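Local coordinates for protein rhodopsin (Todarodes pacificus, PDB 2Z73) that detects light through isomerization of its retinal chromophore and activates G-protein signalling to phospholipase C in squid vision, at residues Gly53-Leu65 with His319-Pro331. Residues are numbered along the deposited sequence; the frame is centred on the assembly and turned at random.
Sequences GIVIYLFTKTKSL and HPKFREAISQTFP. With PLM (palmitic acid), chain E; BOG (octyl beta-D-glucopyranoside), chain C.
Leu58 pushes its two methyls, knob into hole, among Phe322, Ala325, Ile326 and Thr329, a pocket on one flank of helix 320-329. CD2 lies 3.6 Å from Ile326 CG1 and also meets Phe322 CE1; CG rests on Ala325 CB, and CD1 turns to the Thr329 hydroxyl. Phe322, its CG swung anti to the backbone N (chi1 -180°), carries its ring against the cytoplasmic end of helix 31-61, close to Val55 CA, with Ile326 CG1 over one face. There Phe59 CE1 comes to 3.4 Å from Phe322 CD1, the two rings meeting obliquely. Phe59 also turns its edge to the face of His319 in an edge-to-face pair, planes at 81°, and has Leu65 CD1 over the centre of one of its own faces. His319 does double duty: as N-cap of helix 320-329 its ND1 accepts from Phe322 N at 3.1 Å. Toward the other end of that helix, Tyr57 CD1 meets the edge of the Phe330 ring at CE2, 3.8 Å away.

Lys321 is extended beyond CG; Leu65 CD2 slides along its aliphatic part, and NZ makes weak hydrogen bonds to Ser64 O, at 3.3 Å, and to O3 of the octyl glucoside. Shortened to an alanine here, the side chain would still put CB against Leu65, but Ser64 O and the glucoside O3 would probably lose this donor, and Asp347 and Glu351 their long, weak ion pairs with NZ.

The axes of segments 53-61 and 320-329 cross at 97°, consistent with the amphipathic helix 8 of a rhodopsin-family receptor, which turns off from transmembrane helix 7 and runs across the cytoplasmic end of helix 1. Around this junction Val55 and Phe59 pack on helix 70-87, His319 reaches helix 246-286, and Phe322 touches Tyr315 of helix 311-318.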
loop_
_atom_site.group_PDB
_atom_site.type_symbol
_atom_site.label_atom_id
_atom_site.label_comp_id
_atom_site.label_asym_id
_atom_site.label_seq_id
_atom_site.Cartn_x
_atom_site.Cartn_y
_atom_site.Cartn_z
ATOM N N GLY A 53 3.553 -6.010 -11.300
ATOM C CA GLY A 53 3.519 -5.895 -12.749
ATOM C C GLY A 53 2.314 -6.667 -13.267
ATOM O O GLY A 53 1.571 -6.196 -14.120
ATOM N N ILE A 54 2.122 -7.864 -12.725
ATOM C CA ILE A 54 1.016 -8.704 -13.128
ATOM C C ILE A 54 -0.333 -8.029 -12.922
ATOM O O ILE A 54 -1.196 -8.091 -13.793
ATOM C CB ILE A 54 1.017 -10.025 -12.361
ATOM C CG1 ILE A 54 2.324 -10.769 -12.626
ATOM C CG2 ILE A 54 -0.178 -10.858 -12.771
ATOM C CD1 ILE A 54 2.380 -12.145 -12.008
ATOM N N VAL A 55 -0.529 -7.394 -11.771
ATOM C CA VAL A 55 -1.797 -6.737 -11.526
ATOM C C VAL A 55 -1.969 -5.608 -12.529
ATOM O O VAL A 55 -3.019 -5.495 -13.165
ATOM C CB VAL A 55 -1.932 -6.224 -10.038
ATOM C CG1 VAL A 55 -0.588 -5.822 -9.495
ATOM C CG2 VAL A 55 -2.911 -5.055 -9.962
ATOM N N ILE A 56 -0.938 -4.796 -12.710
ATOM C CA ILE A 56 -1.029 -3.715 -13.682
ATOM C C ILE A 56 -1.309 -4.255 -15.090
ATOM O O ILE A 56 -2.155 -3.721 -15.810
ATOM C CB ILE A 56 0.261 -2.888 -13.748
ATOM C CG1 ILE A 56 0.513 -2.188 -12.408
ATOM C CG2 ILE A 56 0.157 -1.873 -14.891
ATOM C CD1 ILE A 56 1.772 -1.338 -12.400
ATOM N N TYR A 57 -0.594 -5.308 -15.479
ATOM C CA TYR A 57 -0.772 -5.908 -16.798
ATOM C C TYR A 57 -2.188 -6.437 -16.941
ATOM O O TYR A 57 -2.928 -5.996 -17.816
ATOM C CB TYR A 57 0.240 -7.044 -17.012
ATOM C CG TYR A 57 0.106 -7.780 -18.335
ATOM C CD1 TYR A 57 -0.366 -9.091 -18.379
ATOM C CD2 TYR A 57 0.447 -7.164 -19.541
ATOM C CE1 TYR A 57 -0.493 -9.767 -19.577
ATOM C CE2 TYR A 57 0.316 -7.832 -20.746
ATOM C CZ TYR A 57 -0.153 -9.133 -20.757
ATOM O OH TYR A 57 -0.288 -9.811 -21.951
ATOM N N LEU A 58 -2.564 -7.368 -16.066
ATOM C CA LEU A 58 -3.899 -7.960 -16.095
ATOM C C LEU A 58 -5.051 -6.952 -15.958
ATOM O O LEU A 58 -6.021 -7.015 -16.714
ATOM C CB LEU A 58 -4.018 -9.033 -15.007
ATOM C CG LEU A 58 -3.931 -10.496 -15.459
ATOM C CD1 LEU A 58 -2.984 -10.646 -16.635
ATOM C CD2 LEU A 58 -3.485 -11.365 -14.294
ATOM N N PHE A 59 -4.950 -6.019 -15.013
ATOM C CA PHE A 59 -6.031 -5.053 -14.839
ATOM C C PHE A 59 -6.214 -4.072 -15.997
ATOM O O PHE A 59 -7.343 -3.717 -16.324
ATOM C CB PHE A 59 -5.884 -4.293 -13.510
ATOM C CG PHE A 59 -6.589 -4.958 -12.346
ATOM C CD1 PHE A 59 -6.027 -6.056 -11.698
ATOM C CD2 PHE A 59 -7.826 -4.491 -11.912
ATOM C CE1 PHE A 59 -6.693 -6.679 -10.633
ATOM C CE2 PHE A 59 -8.496 -5.106 -10.852
ATOM C CZ PHE A 59 -7.930 -6.200 -10.211
ATOM N N THR A 60 -5.127 -3.632 -16.623
ATOM C CA THR A 60 -5.273 -2.712 -17.748
ATOM C C THR A 60 -5.684 -3.427 -19.038
ATOM O O THR A 60 -6.201 -2.793 -19.952
ATOM C CB THR A 60 -3.968 -1.940 -18.063
ATOM O OG1 THR A 60 -2.869 -2.850 -18.098
ATOM C CG2 THR A 60 -3.711 -0.862 -17.038
ATOM N N LYS A 61 -5.486 -4.740 -19.102
ATOM C CA LYS A 61 -5.805 -5.464 -20.317
ATOM C C LYS A 61 -6.997 -6.418 -20.313
ATOM O O LYS A 61 -7.390 -6.916 -21.371
ATOM C CB LYS A 61 -4.557 -6.204 -20.797
ATOM C CG LYS A 61 -3.424 -5.253 -21.170
ATOM C CD LYS A 61 -3.885 -4.264 -22.240
ATOM C CE LYS A 61 -2.859 -3.168 -22.468
ATOM N NZ LYS A 61 -3.314 -2.178 -23.490
ATOM N N THR A 62 -7.577 -6.679 -19.147
ATOM C CA THR A 62 -8.721 -7.571 -19.091
ATOM C C THR A 62 -10.003 -6.756 -19.169
ATOM O O THR A 62 -10.099 -5.692 -18.553
ATOM C CB THR A 62 -8.727 -8.399 -17.806
ATOM O OG1 THR A 62 -7.547 -9.212 -17.757
ATOM C CG2 THR A 62 -9.945 -9.285 -17.759
ATOM N N LYS A 63 -10.982 -7.249 -19.929
ATOM C CA LYS A 63 -12.252 -6.552 -20.112
ATOM C C LYS A 63 -13.135 -6.568 -18.872
ATOM O O LYS A 63 -13.810 -5.581 -18.567
ATOM C CB LYS A 63 -13.025 -7.157 -21.290
ATOM C CG LYS A 63 -14.328 -6.419 -21.612
ATOM C CD LYS A 63 -15.076 -7.015 -22.803
ATOM C CE LYS A 63 -15.607 -8.405 -22.503
ATOM N NZ LYS A 63 -16.398 -8.958 -23.644
ATOM N N SER A 64 -13.140 -7.685 -18.156
ATOM C CA SER A 64 -13.957 -7.803 -16.960
ATOM C C SER A 64 -13.458 -6.916 -15.829
ATOM O O SER A 64 -14.185 -6.663 -14.867
ATOM C CB SER A 64 -14.002 -9.260 -16.499
ATOM O OG SER A 64 -12.703 -9.784 -16.317
ATOM N N LEU A 65 -12.222 -6.436 -15.947
ATOM C CA LEU A 65 -11.639 -5.575 -14.921
ATOM C C LEU A 65 -11.509 -4.120 -15.393
ATOM O O LEU A 65 -10.668 -3.380 -14.891
ATOM C CB LEU A 65 -10.254 -6.100 -14.543
ATOM C CG LEU A 65 -10.046 -7.603 -14.326
ATOM C CD1 LEU A 65 -8.601 -7.866 -13.898
ATOM C CD2 LEU A 65 -11.011 -8.113 -13.269
ATOM N N HIS A 319 -9.403 -12.561 -4.840
ATOM C CA HIS A 319 -10.076 -11.779 -5.868
ATOM C C HIS A 319 -10.490 -12.667 -7.043
ATOM O O HIS A 319 -9.654 -13.050 -7.859
ATOM C CB HIS A 319 -9.155 -10.661 -6.346
ATOM C CG HIS A 319 -9.872 -9.566 -7.057
ATOM N ND1 HIS A 319 -10.581 -9.777 -8.219
ATOM C CD2 HIS A 319 -10.017 -8.255 -6.758
ATOM C CE1 HIS A 319 -11.136 -8.643 -8.608
ATOM N NE2 HIS A 319 -10.809 -7.704 -7.738
ATOM N N PRO A 320 -11.794 -12.989 -7.146
ATOM C CA PRO A 320 -12.352 -13.837 -8.207
ATOM C C PRO A 320 -12.025 -13.443 -9.649
ATOM O O PRO A 320 -11.348 -14.194 -10.351
ATOM C CB PRO A 320 -13.852 -13.813 -7.917
ATOM C CG PRO A 320 -14.054 -12.476 -7.300
ATOM C CD PRO A 320 -12.875 -12.376 -6.356
ATOM N N LYS A 321 -12.493 -12.284 -10.101
ATOM C CA LYS A 321 -12.202 -11.879 -11.471
ATOM C C LYS A 321 -10.709 -11.903 -11.742
ATOM O O LYS A 321 -10.270 -12.396 -12.777
ATOM C CB LYS A 321 -12.754 -10.479 -11.766
ATOM C CG LYS A 321 -14.231 -10.468 -12.140
ATOM C CD LYS A 321 -14.727 -9.059 -12.421
ATOM C CE LYS A 321 -16.201 -9.063 -12.790
ATOM N NZ LYS A 321 -16.725 -7.693 -13.044
ATOM N N PHE A 322 -9.928 -11.387 -10.799
ATOM C CA PHE A 322 -8.478 -11.352 -10.950
ATOM C C PHE A 322 -7.915 -12.761 -11.015
ATOM O O PHE A 322 -7.040 -13.056 -11.832
ATOM C CB PHE A 322 -7.843 -10.603 -9.785
ATOM C CG PHE A 322 -6.347 -10.513 -9.865
ATOM C CD1 PHE A 322 -5.731 -9.895 -10.945
ATOM C CD2 PHE A 322 -5.555 -11.034 -8.853
ATOM C CE1 PHE A 322 -4.349 -9.797 -11.012
ATOM C CE2 PHE A 322 -4.172 -10.940 -8.909
ATOM C CZ PHE A 322 -3.566 -10.319 -9.992
ATOM N N ARG A 323 -8.413 -13.635 -10.152
ATOM C CA ARG A 323 -7.950 -15.015 -10.139
ATOM C C ARG A 323 -8.320 -15.695 -11.446
ATOM O O ARG A 323 -7.615 -16.589 -11.922
ATOM C CB ARG A 323 -8.579 -15.775 -8.963
ATOM C CG ARG A 323 -7.892 -15.531 -7.629
ATOM C CD ARG A 323 -8.712 -16.081 -6.481
ATOM N NE ARG A 323 -9.046 -17.498 -6.632
ATOM C CZ ARG A 323 -8.196 -18.506 -6.452
ATOM N NH1 ARG A 323 -6.934 -18.273 -6.107
ATOM N NH2 ARG A 323 -8.613 -19.753 -6.610
ATOM N N GLU A 324 -9.431 -15.265 -12.025
ATOM C CA GLU A 324 -9.898 -15.828 -13.286
ATOM C C GLU A 324 -8.812 -15.520 -14.312
ATOM O O GLU A 324 -8.180 -16.414 -14.874
ATOM C CB GLU A 324 -11.216 -15.151 -13.679
ATOM C CG GLU A 324 -12.162 -15.974 -14.528
ATOM C CD GLU A 324 -13.279 -15.124 -15.112
ATOM O OE1 GLU A 324 -14.266 -15.693 -15.625
ATOM O OE2 GLU A 324 -13.158 -13.876 -15.064
ATOM N N ALA A 325 -8.585 -14.231 -14.524
ATOM C CA ALA A 325 -7.582 -13.754 -15.464
ATOM C C ALA A 325 -6.242 -14.471 -15.320
ATOM O O ALA A 325 -5.630 -14.859 -16.310
ATOM C CB ALA A 325 -7.395 -12.238 -15.287
ATOM N N ILE A 326 -5.772 -14.644 -14.096
ATOM C CA ILE A 326 -4.493 -15.316 -13.907
ATOM C C ILE A 326 -4.549 -16.714 -14.504
ATOM O O ILE A 326 -3.681 -17.101 -15.282
ATOM C CB ILE A 326 -4.101 -15.401 -12.399
ATOM C CG1 ILE A 326 -3.895 -13.995 -11.835
ATOM C CG2 ILE A 326 -2.801 -16.187 -12.230
ATOM C CD1 ILE A 326 -3.378 -13.982 -10.419
ATOM N N SER A 327 -5.586 -17.463 -14.149
ATOM C CA SER A 327 -5.745 -18.831 -14.645
ATOM C C SER A 327 -5.714 -18.879 -16.167
ATOM O O SER A 327 -5.293 -19.874 -16.761
ATOM C CB SER A 327 -7.063 -19.422 -14.140
ATOM O OG SER A 327 -8.175 -18.780 -14.736
ATOM N N GLN A 328 -6.158 -17.788 -16.784
ATOM C CA GLN A 328 -6.209 -17.662 -18.239
ATOM C C GLN A 328 -4.933 -17.117 -18.879
ATOM O O GLN A 328 -4.782 -17.192 -20.091
ATOM C CB GLN A 328 -7.379 -16.756 -18.645
ATOM C CG GLN A 328 -8.761 -17.373 -18.488
ATOM C CD GLN A 328 -9.857 -16.328 -18.364
ATOM O OE1 GLN A 328 -10.982 -16.549 -18.797
ATOM N NE2 GLN A 328 -9.538 -15.189 -17.750
ATOM N N THR A 329 -4.015 -16.563 -18.091
ATOM C CA THR A 329 -2.795 -16.017 -18.681
ATOM C C THR A 329 -1.480 -16.509 -18.053
ATOM O O THR A 329 -0.524 -16.808 -18.764
ATOM C CB THR A 329 -2.841 -14.471 -18.668
ATOM O OG1 THR A 329 -2.536 -13.982 -17.360
ATOM C CG2 THR A 329 -4.229 -13.991 -19.038
ATOM N N PHE A 330 -1.426 -16.587 -16.728
ATOM C CA PHE A 330 -0.229 -17.054 -16.032
ATOM C C PHE A 330 -0.641 -18.124 -15.019
ATOM O O PHE A 330 -0.202 -18.124 -13.866
ATOM C CB PHE A 330 0.457 -15.881 -15.316
ATOM C CG PHE A 330 0.899 -14.786 -16.242
ATOM C CD1 PHE A 330 1.947 -14.994 -17.135
ATOM C CD2 PHE A 330 0.244 -13.562 -16.250
ATOM C CE1 PHE A 330 2.335 -13.993 -18.026
ATOM C CE2 PHE A 330 0.622 -12.554 -17.137
ATOM C CZ PHE A 330 1.671 -12.772 -18.029
ATOM N N PRO A 331 -1.469 -19.084 -15.460
ATOM C CA PRO A 331 -1.969 -20.173 -14.624
ATOM C C PRO A 331 -1.010 -20.827 -13.635
ATOM O O PRO A 331 -1.451 -21.320 -12.602
ATOM C CB PRO A 331 -2.518 -21.168 -15.652
ATOM C CG PRO A 331 -1.685 -20.912 -16.859
ATOM C CD PRO A 331 -1.672 -19.412 -16.883
HETATM C C1 PLM E . -0.357 -0.306 -22.410
HETATM O O2 PLM E . 0.167 -0.988 -23.282
HETATM C C2 PLM E . -0.434 -0.856 -20.983
HETATM C C3 PLM E . 0.314 -0.002 -19.950
HETATM C C4 PLM E . 1.368 -0.834 -19.228
HETATM C C5 PLM E . 1.916 -0.112 -18.030
HETATM C C6 PLM E . 2.958 -0.970 -17.355
HETATM C C7 PLM E . 3.882 -0.116 -16.515
HETATM C C8 PLM E . 4.968 -0.949 -15.816
HETATM C C9 PLM E . 5.605 -0.197 -14.645
HETATM C CA PLM E . 6.852 0.556 -15.048
HETATM C CB PLM E . 7.074 1.741 -14.130
HETATM C CC PLM E . 8.492 2.266 -14.235
HETATM C CD PLM E . 8.697 3.454 -13.317
HETATM C CE PLM E . 9.986 3.307 -12.544
HETATM C CF PLM E . 10.978 4.417 -12.847
HETATM C CG PLM E . 12.267 4.245 -12.053
HETATM C C1 BOG C . -16.832 -3.729 -9.735
HETATM O O1 BOG C . -16.315 -3.303 -8.548
HETATM C C2 BOG C . -17.169 -5.158 -9.395
HETATM O O2 BOG C . -15.989 -5.960 -9.004
HETATM C C3 BOG C . -17.745 -5.616 -10.658
HETATM O O3 BOG C . -18.073 -6.923 -10.354
HETATM C C4 BOG C . -18.992 -4.720 -11.041
HETATM O O4 BOG C . -19.551 -5.152 -12.242
HETATM C C5 BOG C . -18.613 -3.333 -11.347
HETATM O O5 BOG C . -18.045 -2.910 -10.113
HETATM C C6 BOG C . -19.862 -2.428 -11.716
HETATM O O6 BOG C . -19.384 -1.013 -12.033
HETATM C "C1'" BOG C . -15.246 -2.528 -9.013
HETATM C "C2'" BOG C . -14.902 -1.793 -7.816
HETATM C "C3'" BOG C . -13.461 -2.136 -7.650
HETATM C "C4'" BOG C . -13.373 -2.219 -6.233
HETATM C "C5'" BOG C . -11.914 -2.212 -5.969
HETATM C "C6'" BOG C . -11.853 -2.943 -4.743
HETATM C "C7'" BOG C . -10.398 -3.003 -4.515
HETATM C "C8'" BOG C . -10.285 -4.200 -3.746
#